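Local coordinates for metallo-beta-lactamase domain-containing protein (Enterococcus faecalis, PDB 2AZ4) that is a two-zinc metallo-beta-lactamase-fold protein of unproven function, possibly an RNA-binding exonuclease of the metallo-hydrolase superfamily, at residues E24-I32 with K154-I162; N251-Y261 with L339-A350. All blocks are in the same frame, centred on the assembly; numbering follows the deposited sequence.

Contact 1: residues E24-I32 with K154-I162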
loop_
_atom_site.group_PDB
_atom_site.type_symbol
_atom_site.label_atom_id
_atom_site.label_comp_id
_atom_site.label_asym_id
_atom_site.label_seq_id
_atom_site.Cartn_x
_atom_site.Cartn_y
_atom_site.Cartn_z
ATOM N N GLU A 24 10.929 13.879 -7.595
ATOM C CA GLU A 24 10.504 15.186 -8.056
ATOM C C GLU A 24 10.581 15.277 -9.566
ATOM O O GLU A 24 11.551 14.822 -10.186
ATOM C CB GLU A 24 11.388 16.278 -7.454
ATOM C CG GLU A 24 11.013 17.673 -7.910
ATOM C CD GLU A 24 11.932 18.741 -7.339
ATOM O OE1 GLU A 24 12.856 18.394 -6.581
ATOM O OE2 GLU A 24 11.734 19.930 -7.655
ATOM N N VAL A 25 9.552 15.867 -10.146
ATOM C CA VAL A 25 9.543 16.213 -11.552
ATOM C C VAL A 25 9.320 17.707 -11.613
ATOM O O VAL A 25 8.331 18.208 -11.078
ATOM C CB VAL A 25 8.464 15.456 -12.369
ATOM C CG1 VAL A 25 8.520 15.895 -13.842
ATOM C CG2 VAL A 25 8.700 13.946 -12.291
ATOM N N ALA A 26 10.262 18.416 -12.227
ATOM C CA ALA A 26 10.216 19.885 -12.311
ATOM C C ALA A 26 10.324 20.406 -13.744
ATOM O O ALA A 26 11.092 19.880 -14.555
ATOM C CB ALA A 26 11.305 20.492 -11.469
ATOM N N TYR A 27 9.548 21.452 -14.013
ATOM C CA TYR A 27 9.483 22.125 -15.299
ATOM C C TYR A 27 9.065 23.579 -15.074
ATOM O O TYR A 27 7.987 23.840 -14.523
ATOM C CB TYR A 27 8.453 21.468 -16.225
ATOM C CG TYR A 27 8.417 22.099 -17.605
ATOM C CD1 TYR A 27 9.412 21.817 -18.542
ATOM C CD2 TYR A 27 7.394 22.974 -17.969
ATOM C CE1 TYR A 27 9.394 22.386 -19.814
ATOM C CE2 TYR A 27 7.373 23.564 -19.236
ATOM C CZ TYR A 27 8.379 23.253 -20.155
ATOM O OH TYR A 27 8.355 23.801 -21.413
ATOM N N LYS A 28 9.917 24.499 -15.530
ATOM C CA LYS A 28 9.766 25.948 -15.313
ATOM C C LYS A 28 9.530 26.233 -13.829
ATOM O O LYS A 28 10.306 25.778 -12.999
ATOM C CB LYS A 28 8.684 26.566 -16.212
ATOM C CG LYS A 28 9.032 26.597 -17.697
ATOM C CD LYS A 28 7.871 27.190 -18.472
ATOM C CE LYS A 28 8.283 27.667 -19.846
ATOM N NZ LYS A 28 7.091 28.208 -20.587
ATOM N N ASP A 29 8.471 26.963 -13.496
ATOM C CA ASP A 29 8.169 27.263 -12.098
ATOM C C ASP A 29 7.179 26.291 -11.434
ATOM O O ASP A 29 6.535 26.633 -10.423
ATOM C CB ASP A 29 7.696 28.711 -11.945
ATOM C CG ASP A 29 6.461 29.020 -12.754
ATOM O OD1 ASP A 29 5.952 28.136 -13.482
ATOM O OD2 ASP A 29 6.000 30.183 -12.654
ATOM N N ALA A 30 7.077 25.082 -11.978
ATOM C CA ALA A 30 6.271 24.058 -11.331
ATOM C C ALA A 30 7.062 22.794 -11.010
ATOM O O ALA A 30 8.030 22.437 -11.711
ATOM C CB ALA A 30 5.015 23.736 -12.168
ATOM N N HIS A 31 6.666 22.132 -9.926
ATOM C CA HIS A 31 7.210 20.816 -9.624
ATOM C C HIS A 31 6.223 19.947 -8.869
ATOM O O HIS A 31 5.368 20.455 -8.134
ATOM C CB HIS A 31 8.616 20.885 -8.948
ATOM C CG HIS A 31 8.658 21.554 -7.604
ATOM N ND1 HIS A 31 7.598 22.253 -7.062
ATOM C CD2 HIS A 31 9.665 21.642 -6.698
ATOM C CE1 HIS A 31 7.948 22.729 -5.876
ATOM N NE2 HIS A 31 9.191 22.366 -5.630
ATOM N N ILE A 32 6.322 18.647 -9.105
ATOM C CA ILE A 32 5.510 17.647 -8.431
ATOM C C ILE A 32 6.406 16.634 -7.726
ATOM O O ILE A 32 7.580 16.482 -8.076
ATOM C CB ILE A 32 4.542 16.909 -9.384
ATOM C CG1 ILE A 32 5.315 16.102 -10.435
ATOM C CG2 ILE A 32 3.584 17.905 -10.002
ATOM C CD1 ILE A 32 4.454 15.192 -11.322
ATOM N N LYS A 154 -3.404 19.633 -13.520
ATOM C CA LYS A 154 -2.442 20.558 -14.087
ATOM C C LYS A 154 -1.733 21.375 -13.014
ATOM O O LYS A 154 -2.370 22.058 -12.209
ATOM C CB LYS A 154 -3.138 21.489 -15.071
ATOM C CG LYS A 154 -3.460 20.772 -16.368
ATOM C CD LYS A 154 -4.617 21.403 -17.106
ATOM C CE LYS A 154 -4.772 20.807 -18.513
ATOM N NZ LYS A 154 -5.172 19.344 -18.529
ATOM N N VAL A 155 -0.412 21.252 -12.980
ATOM C CA VAL A 155 0.420 21.929 -11.987
ATOM C C VAL A 155 1.371 22.725 -12.858
ATOM O O VAL A 155 2.322 22.161 -13.418
ATOM C CB VAL A 155 1.190 20.905 -11.107
ATOM C CG1 VAL A 155 2.184 21.597 -10.159
ATOM C CG2 VAL A 155 0.210 20.020 -10.330
ATOM N N GLY A 156 1.083 24.019 -13.012
ATOM C CA GLY A 156 1.730 24.824 -14.050
ATOM C C GLY A 156 1.562 24.126 -15.390
ATOM O O GLY A 156 0.459 23.723 -15.756
ATOM N N GLU A 157 2.670 23.942 -16.098
ATOM C CA GLU A 157 2.644 23.261 -17.381
ATOM C C GLU A 157 2.902 21.758 -17.283
ATOM O O GLU A 157 3.098 21.095 -18.300
ATOM C CB GLU A 157 3.627 23.923 -18.336
ATOM C CG GLU A 157 3.156 25.288 -18.791
ATOM C CD GLU A 157 4.026 25.839 -19.914
ATOM O OE1 GLU A 157 4.012 25.258 -21.033
ATOM O OE2 GLU A 157 4.722 26.851 -19.670
ATOM N N ILE A 158 2.912 21.221 -16.065
ATOM C CA ILE A 158 2.937 19.780 -15.868
ATOM C C ILE A 158 1.521 19.223 -15.789
ATOM O O ILE A 158 0.686 19.710 -15.032
ATOM C CB ILE A 158 3.693 19.352 -14.577
ATOM C CG1 ILE A 158 5.003 20.109 -14.415
ATOM C CG2 ILE A 158 3.926 17.839 -14.577
ATOM C CD1 ILE A 158 5.707 19.804 -13.100
ATOM N N SER A 159 1.267 18.175 -16.560
ATOM C CA SER A 159 -0.026 17.511 -16.561
ATOM C C SER A 159 0.134 16.081 -16.021
ATOM O O SER A 159 1.026 15.336 -16.445
ATOM C CB SER A 159 -0.588 17.516 -17.982
ATOM O OG SER A 159 -1.390 16.378 -18.220
ATOM N N VAL A 160 -0.686 15.722 -15.040
ATOM C CA VAL A 160 -0.539 14.431 -14.365
ATOM C C VAL A 160 -1.863 13.703 -14.456
ATOM O O VAL A 160 -2.891 14.209 -13.993
ATOM C CB VAL A 160 -0.125 14.578 -12.873
ATOM C CG1 VAL A 160 0.089 13.198 -12.212
ATOM C CG2 VAL A 160 1.113 15.458 -12.713
ATOM N N GLU A 161 -1.837 12.533 -15.070
ATOM C CA GLU A 161 -3.000 11.667 -15.110
ATOM C C GLU A 161 -2.856 10.564 -14.072
ATOM O O GLU A 161 -1.831 9.862 -14.030
ATOM C CB GLU A 161 -3.198 11.044 -16.493
ATOM C CG GLU A 161 -4.582 10.342 -16.643
ATOM C CD GLU A 161 -4.853 9.848 -18.057
ATOM O OE1 GLU A 161 -4.189 10.343 -18.987
ATOM O OE2 GLU A 161 -5.743 8.971 -18.240
ATOM N N ILE A 162 -3.888 10.402 -13.239
ATOM C CA ILE A 162 -3.860 9.390 -12.184
ATOM C C ILE A 162 -4.666 8.168 -12.618
ATOM O O ILE A 162 -5.882 8.214 -12.785
ATOM C CB ILE A 162 -4.293 9.970 -10.812
ATOM C CG1 ILE A 162 -4.133 8.934 -9.703
ATOM C CG2 ILE A 162 -5.703 10.549 -10.875
ATOM C CD1 ILE A 162 -3.978 9.560 -8.303
HETATM O O HOH W 1 5.359 24.760 -15.374
#
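I158 reaches across the gap between two beta hairpins and lays its side chain along the backbone of the other. Its CG1 runs beside its own backbone N, anti to the carbonyl carbon (chi1 -45°), and this carries CD1 to 3.7 Å from the carbonyl oxygen of V25. The same methyl group also meets the CB of A30 and the CG2 of I32, while I158 CG1 lies 4.1 Å from Y27 CB. A30 packs closely as well: its CB sits 3.4 Å from V155 O and also touches the CA of G156, where the turn has no side chain to intervene. Deeper in, I32 divides its branches, CG2 going to V155 CG1 and CD1 to V160 CG2 at 3.6 Å, with the I32 and V160 side chains running antiparallel alongside one another.

At the outer end the contact turns polar. K28, extended beyond CG, brings NZ to 2.9 Å from E157 OE2 and meets the syn lone pair of that oxygen in a salt bridge between two exposed residues. The carboxylate plane of E157 stands 87° from the Y27 ring, and E157 CB approaches that ring obliquely. A water takes the N-H of E157 and donates to Y27 O, joining the two turns.

Both turns are type II', Y27 to A30 and V155 to I158, each closed by a pair of backbone hydrogen bonds between its end residues. Further out, I177 of strand 173-179 touches both I32 and I158, and A87 of strand 85-89 lies against V155. Two hairpins from different mixed sheets thus pack face to face through aliphatic side chains, as in the beta sandwich core of the metallo-beta-lactamase fold.

Contact 2: residues N251-Y261 with L339-A350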
loop_
_atom_site.group_PDB
_atom_site.type_symbol
_atom_site.label_atom_id
_atom_site.label_comp_id
_atom_site.label_asym_id
_atom_site.label_seq_id
_atom_site.Cartn_x
_atom_site.Cartn_y
_atom_site.Cartn_z
ATOM N N ASN A 251 -14.104 -28.278 6.494
ATOM C CA ASN A 251 -14.234 -28.156 7.960
ATOM C C ASN A 251 -15.600 -27.638 8.430
ATOM O O ASN A 251 -15.681 -26.557 9.040
ATOM C CB ASN A 251 -13.096 -27.302 8.540
ATOM C CG ASN A 251 -11.720 -27.918 8.303
ATOM O OD1 ASN A 251 -11.266 -28.759 9.075
ATOM N ND2 ASN A 251 -11.057 -27.504 7.223
ATOM N N PRO A 252 -16.675 -28.417 8.165
ATOM C CA PRO A 252 -18.041 -28.009 8.504
ATOM C C PRO A 252 -18.367 -27.957 10.012
ATOM O O PRO A 252 -19.355 -27.319 10.406
ATOM C CB PRO A 252 -18.909 -29.057 7.794
ATOM C CG PRO A 252 -18.035 -30.261 7.686
ATOM C CD PRO A 252 -16.648 -29.738 7.494
ATOM N N ASN A 253 -17.542 -28.587 10.837
ATOM C CA ASN A 253 -17.781 -28.621 12.283
ATOM C C ASN A 253 -16.492 -28.263 13.005
ATOM O O ASN A 253 -15.723 -29.140 13.422
ATOM C CB ASN A 253 -18.298 -30.011 12.706
ATOM C CG ASN A 253 -18.720 -30.064 14.166
ATOM O OD1 ASN A 253 -18.940 -29.031 14.801
ATOM N ND2 ASN A 253 -18.846 -31.286 14.706
ATOM N N ARG A 254 -16.239 -26.961 13.104
ATOM C CA ARG A 254 -14.957 -26.461 13.523
ATOM C C ARG A 254 -15.006 -24.921 13.539
ATOM O O ARG A 254 -15.554 -24.280 12.631
ATOM C CB ARG A 254 -13.868 -26.943 12.555
ATOM C CG ARG A 254 -12.420 -26.692 13.021
ATOM C CD ARG A 254 -11.421 -27.281 12.046
ATOM N NE ARG A 254 -10.090 -27.362 12.642
ATOM C CZ ARG A 254 -8.975 -27.720 12.010
ATOM N NH1 ARG A 254 -8.983 -28.056 10.728
ATOM N NH2 ARG A 254 -7.844 -27.751 12.683
ATOM N N GLN A 255 -14.442 -24.334 14.571
ATOM C CA GLN A 255 -14.256 -22.898 14.563
ATOM C C GLN A 255 -13.291 -22.547 13.442
ATOM O O GLN A 255 -12.231 -23.166 13.311
ATOM C CB GLN A 255 -13.731 -22.396 15.905
ATOM C CG GLN A 255 -13.499 -20.892 15.934
ATOM C CD GLN A 255 -13.225 -20.394 17.349
ATOM O OE1 GLN A 255 -12.165 -20.628 17.883
ATOM N NE2 GLN A 255 -14.181 -19.695 17.938
ATOM N N ILE A 256 -13.688 -21.591 12.605
ATOM C CA ILE A 256 -12.778 -21.052 11.576
ATOM C C ILE A 256 -12.729 -19.530 11.654
ATOM O O ILE A 256 -13.766 -18.876 11.637
ATOM C CB ILE A 256 -13.192 -21.441 10.146
ATOM C CG1 ILE A 256 -13.464 -22.957 10.054
ATOM C CG2 ILE A 256 -12.085 -20.998 9.146
ATOM C CD1 ILE A 256 -14.013 -23.397 8.702
ATOM N N THR A 257 -11.518 -18.989 11.702
ATOM C CA THR A 257 -11.311 -17.550 11.790
ATOM C C THR A 257 -10.234 -17.149 10.798
ATOM O O THR A 257 -9.514 -18.004 10.280
ATOM C CB THR A 257 -10.912 -17.114 13.227
ATOM O OG1 THR A 257 -9.715 -17.783 13.607
ATOM C CG2 THR A 257 -12.004 -17.474 14.225
ATOM N N PHE A 258 -10.111 -15.856 10.536
ATOM C CA PHE A 258 -9.126 -15.396 9.585
ATOM C C PHE A 258 -8.753 -13.966 9.914
ATOM O O PHE A 258 -9.368 -13.340 10.778
ATOM C CB PHE A 258 -9.693 -15.489 8.155
ATOM C CG PHE A 258 -10.648 -14.372 7.806
ATOM C CD1 PHE A 258 -10.249 -13.351 6.959
ATOM C CD2 PHE A 258 -11.931 -14.331 8.352
ATOM C CE1 PHE A 258 -11.124 -12.305 6.646
ATOM C CE2 PHE A 258 -12.816 -13.283 8.047
ATOM C CZ PHE A 258 -12.412 -12.284 7.193
ATOM N N ASN A 259 -7.762 -13.442 9.206
ATOM C CA ASN A 259 -7.502 -12.008 9.212
ATOM C C ASN A 259 -6.817 -11.619 7.920
ATOM O O ASN A 259 -6.210 -12.467 7.254
ATOM C CB ASN A 259 -6.710 -11.581 10.445
ATOM C CG ASN A 259 -6.769 -10.049 10.704
ATOM O OD1 ASN A 259 -7.607 -9.333 10.167
ATOM N ND2 ASN A 259 -5.872 -9.572 11.529
ATOM N N GLY A 260 -6.943 -10.348 7.546
ATOM C CA GLY A 260 -6.306 -9.854 6.345
ATOM C C GLY A 260 -5.825 -8.451 6.643
ATOM O O GLY A 260 -5.949 -7.965 7.770
ATOM N N TYR A 261 -5.276 -7.792 5.643
ATOM C CA TYR A 261 -4.767 -6.448 5.860
ATOM C C TYR A 261 -5.843 -5.480 5.385
ATOM O O TYR A 261 -6.345 -5.659 4.306
ATOM C CB TYR A 261 -3.433 -6.244 5.139
ATOM C CG TYR A 261 -2.811 -4.943 5.551
ATOM C CD1 TYR A 261 -2.205 -4.814 6.808
ATOM C CD2 TYR A 261 -2.895 -3.821 4.730
ATOM C CE1 TYR A 261 -1.668 -3.586 7.232
ATOM C CE2 TYR A 261 -2.364 -2.598 5.129
ATOM C CZ TYR A 261 -1.746 -2.493 6.381
ATOM O OH TYR A 261 -1.208 -1.289 6.794
ATOM N N LEU A 339 -9.511 -18.514 21.345
ATOM C CA LEU A 339 -9.943 -19.362 20.235
ATOM C C LEU A 339 -9.963 -20.780 20.729
ATOM O O LEU A 339 -9.243 -21.129 21.658
ATOM C CB LEU A 339 -8.977 -19.237 19.044
ATOM C CG LEU A 339 -8.895 -17.910 18.274
ATOM C CD1 LEU A 339 -7.842 -17.987 17.186
ATOM C CD2 LEU A 339 -10.248 -17.522 17.680
ATOM N N GLN A 340 -10.769 -21.609 20.090
ATOM C CA GLN A 340 -10.900 -22.973 20.526
ATOM C C GLN A 340 -9.698 -23.820 20.128
ATOM O O GLN A 340 -9.127 -23.653 19.045
ATOM C CB GLN A 340 -12.165 -23.581 19.949
ATOM C CG GLN A 340 -13.407 -22.800 20.276
ATOM C CD GLN A 340 -14.582 -23.255 19.455
ATOM O OE1 GLN A 340 -14.591 -24.363 18.909
ATOM N NE2 GLN A 340 -15.587 -22.408 19.363
ATOM N N GLU A 341 -9.328 -24.726 21.033
ATOM C CA GLU A 341 -8.378 -25.784 20.744
ATOM C C GLU A 341 -8.879 -26.624 19.571
ATOM O O GLU A 341 -10.057 -27.038 19.525
ATOM C CB GLU A 341 -8.167 -26.645 22.004
ATOM C CG GLU A 341 -7.125 -27.726 21.882
ATOM C CD GLU A 341 -6.490 -28.090 23.229
ATOM O OE1 GLU A 341 -6.538 -27.251 24.181
ATOM O OE2 GLU A 341 -5.926 -29.215 23.329
ATOM N N GLY A 342 -7.982 -26.860 18.616
ATOM C CA GLY A 342 -8.307 -27.636 17.428
ATOM C C GLY A 342 -8.947 -26.831 16.305
ATOM O O GLY A 342 -9.336 -27.392 15.266
ATOM N N SER A 343 -9.086 -25.523 16.501
ATOM C CA SER A 343 -9.731 -24.697 15.474
ATOM C C SER A 343 -8.763 -24.352 14.313
ATOM O O SER A 343 -7.574 -24.714 14.332
ATOM C CB SER A 343 -10.346 -23.447 16.108
ATOM O OG SER A 343 -9.336 -22.564 16.548
ATOM N N LEU A 344 -9.291 -23.661 13.300
ATOM C CA LEU A 344 -8.533 -23.319 12.103
ATOM C C LEU A 344 -8.427 -21.809 12.008
ATOM O O LEU A 344 -9.417 -21.117 12.152
ATOM C CB LEU A 344 -9.235 -23.877 10.863
ATOM C CG LEU A 344 -8.625 -23.629 9.467
ATOM C CD1 LEU A 344 -7.201 -24.191 9.361
ATOM C CD2 LEU A 344 -9.571 -24.207 8.369
ATOM N N TYR A 345 -7.219 -21.308 11.801
ATOM C CA TYR A 345 -7.004 -19.877 11.587
ATOM C C TYR A 345 -6.306 -19.666 10.243
ATOM O O TYR A 345 -5.273 -20.254 9.965
ATOM C CB TYR A 345 -6.195 -19.256 12.734
ATOM C CG TYR A 345 -5.685 -17.860 12.410
ATOM C CD1 TYR A 345 -6.569 -16.776 12.325
ATOM C CD2 TYR A 345 -4.336 -17.630 12.153
ATOM C CE1 TYR A 345 -6.103 -15.491 12.009
ATOM C CE2 TYR A 345 -3.871 -16.343 11.839
ATOM C CZ TYR A 345 -4.763 -15.295 11.765
ATOM O OH TYR A 345 -4.317 -14.033 11.443
ATOM N N ILE A 346 -6.883 -18.800 9.423
ATOM C CA ILE A 346 -6.377 -18.543 8.086
ATOM C C ILE A 346 -5.745 -17.166 8.075
ATOM O O ILE A 346 -6.417 -16.159 8.269
ATOM C CB ILE A 346 -7.489 -18.652 7.033
ATOM C CG1 ILE A 346 -8.069 -20.076 7.040
ATOM C CG2 ILE A 346 -6.949 -18.273 5.650
ATOM C CD1 ILE A 346 -9.529 -20.118 6.557
ATOM N N HIS A 347 -4.430 -17.156 7.891
ATOM C CA HIS A 347 -3.643 -15.939 7.919
ATOM C C HIS A 347 -3.460 -15.448 6.487
ATOM O O HIS A 347 -2.698 -16.034 5.720
ATOM C CB HIS A 347 -2.291 -16.238 8.569
ATOM C CG HIS A 347 -1.607 -15.026 9.110
ATOM N ND1 HIS A 347 -0.356 -14.629 8.697
ATOM C CD2 HIS A 347 -2.021 -14.101 10.004
ATOM C CE1 HIS A 347 -0.007 -13.530 9.345
ATOM N NE2 HIS A 347 -1.006 -13.185 10.137
ATOM N N SER A 348 -4.165 -14.383 6.120
ATOM C CA SER A 348 -4.215 -13.953 4.721
ATOM C C SER A 348 -3.645 -12.552 4.559
ATOM O O SER A 348 -4.384 -11.550 4.455
ATOM C CB SER A 348 -5.646 -14.019 4.191
ATOM O OG SER A 348 -5.654 -13.830 2.793
ATOM N N ASP A 349 -2.315 -12.495 4.541
ATOM C CA ASP A 349 -1.566 -11.243 4.446
ATOM C C ASP A 349 -1.803 -10.246 5.571
ATOM O O ASP A 349 -1.545 -9.044 5.424
ATOM C CB ASP A 349 -1.757 -10.610 3.068
ATOM C CG ASP A 349 -1.169 -11.476 1.962
ATOM O OD1 ASP A 349 0.050 -11.715 1.995
ATOM O OD2 ASP A 349 -1.925 -11.944 1.101
ATOM N N ALA A 350 -2.302 -10.742 6.705
ATOM C CA ALA A 350 -2.375 -9.910 7.907
ATOM C C ALA A 350 -0.999 -9.895 8.588
ATOM O O ALA A 350 -0.146 -10.747 8.307
ATOM C CB ALA A 350 -3.438 -10.428 8.860
HETATM O O HOH W 2 -13.264 -25.736 16.803
HETATM O O HOH W 3 -9.914 -20.281 14.824
HETATM O O HOH W 4 -4.608 -11.874 12.907
HETATM O O HOH W 5 -5.326 -9.109 3.210
#
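Q255 and R254 grip the turn that leads into strand 344-348. Q255, with CG anti to its backbone nitrogen (chi1 179°) and the chain extended, delivers OE1 to Q340 N at 2.8 Å in an almost straight bond (177°). R254 takes G342 O side-on: NE binds in the carbonyl plane at 2.7 Å, whereas NH2 comes from above that plane at 3.0 Å. L344 CB lies over the rim of one guanidinium face. N251 OD1 receives NH1 and T373 OG1 bonds NH2, so G342, N251 and T373 together set the group's rotation.

Packing is tight along the parallel strands. Backbone bonds alternate from Q255 O to S348 N, and I256 CG2 meets I346 CD1 at 3.7 Å on one face of the sheet. On the other, T257 OG1 lies at the edge of the Y345 ring, 3.5 Å from CD1.

Toward the C-terminal ends the backbone pairing loosens after the S348 N to N259 O bond, while A350 CB still packs against N259. One water links N259 ND2 with Y345 OH; N259 OD1 is held by Q331. Y261 continues toward the zinc ligand H94.

The chemistry implies a turn held by direct N-H...O bonds, with waters filling in beside them, and a far end where water replaces direct bonding between Y261 N and S348 O, 4.0 Å apart.

From the N terminus, contact 1 comes first: the hairpin 24-32 is met by the hairpin 154-162 after 121 intervening residues, a loop that carries strand 85-89 and the zinc ligands H92, H94, D96 and H97. Contact 2 opens only after contact 1 has closed, so the two are in series, neither nested nor crossed. It brings 251-261 beside 339-350 and closes a shorter loop, which supplies strands 278-282, 298-300 and 328-331 of the same parallel sheet. Contact 1 joins the two mixed sheets; contact 2 pairs neighbours within the parallel one. Their centres lie 48 Å apart, on opposite sides of the chain's centre.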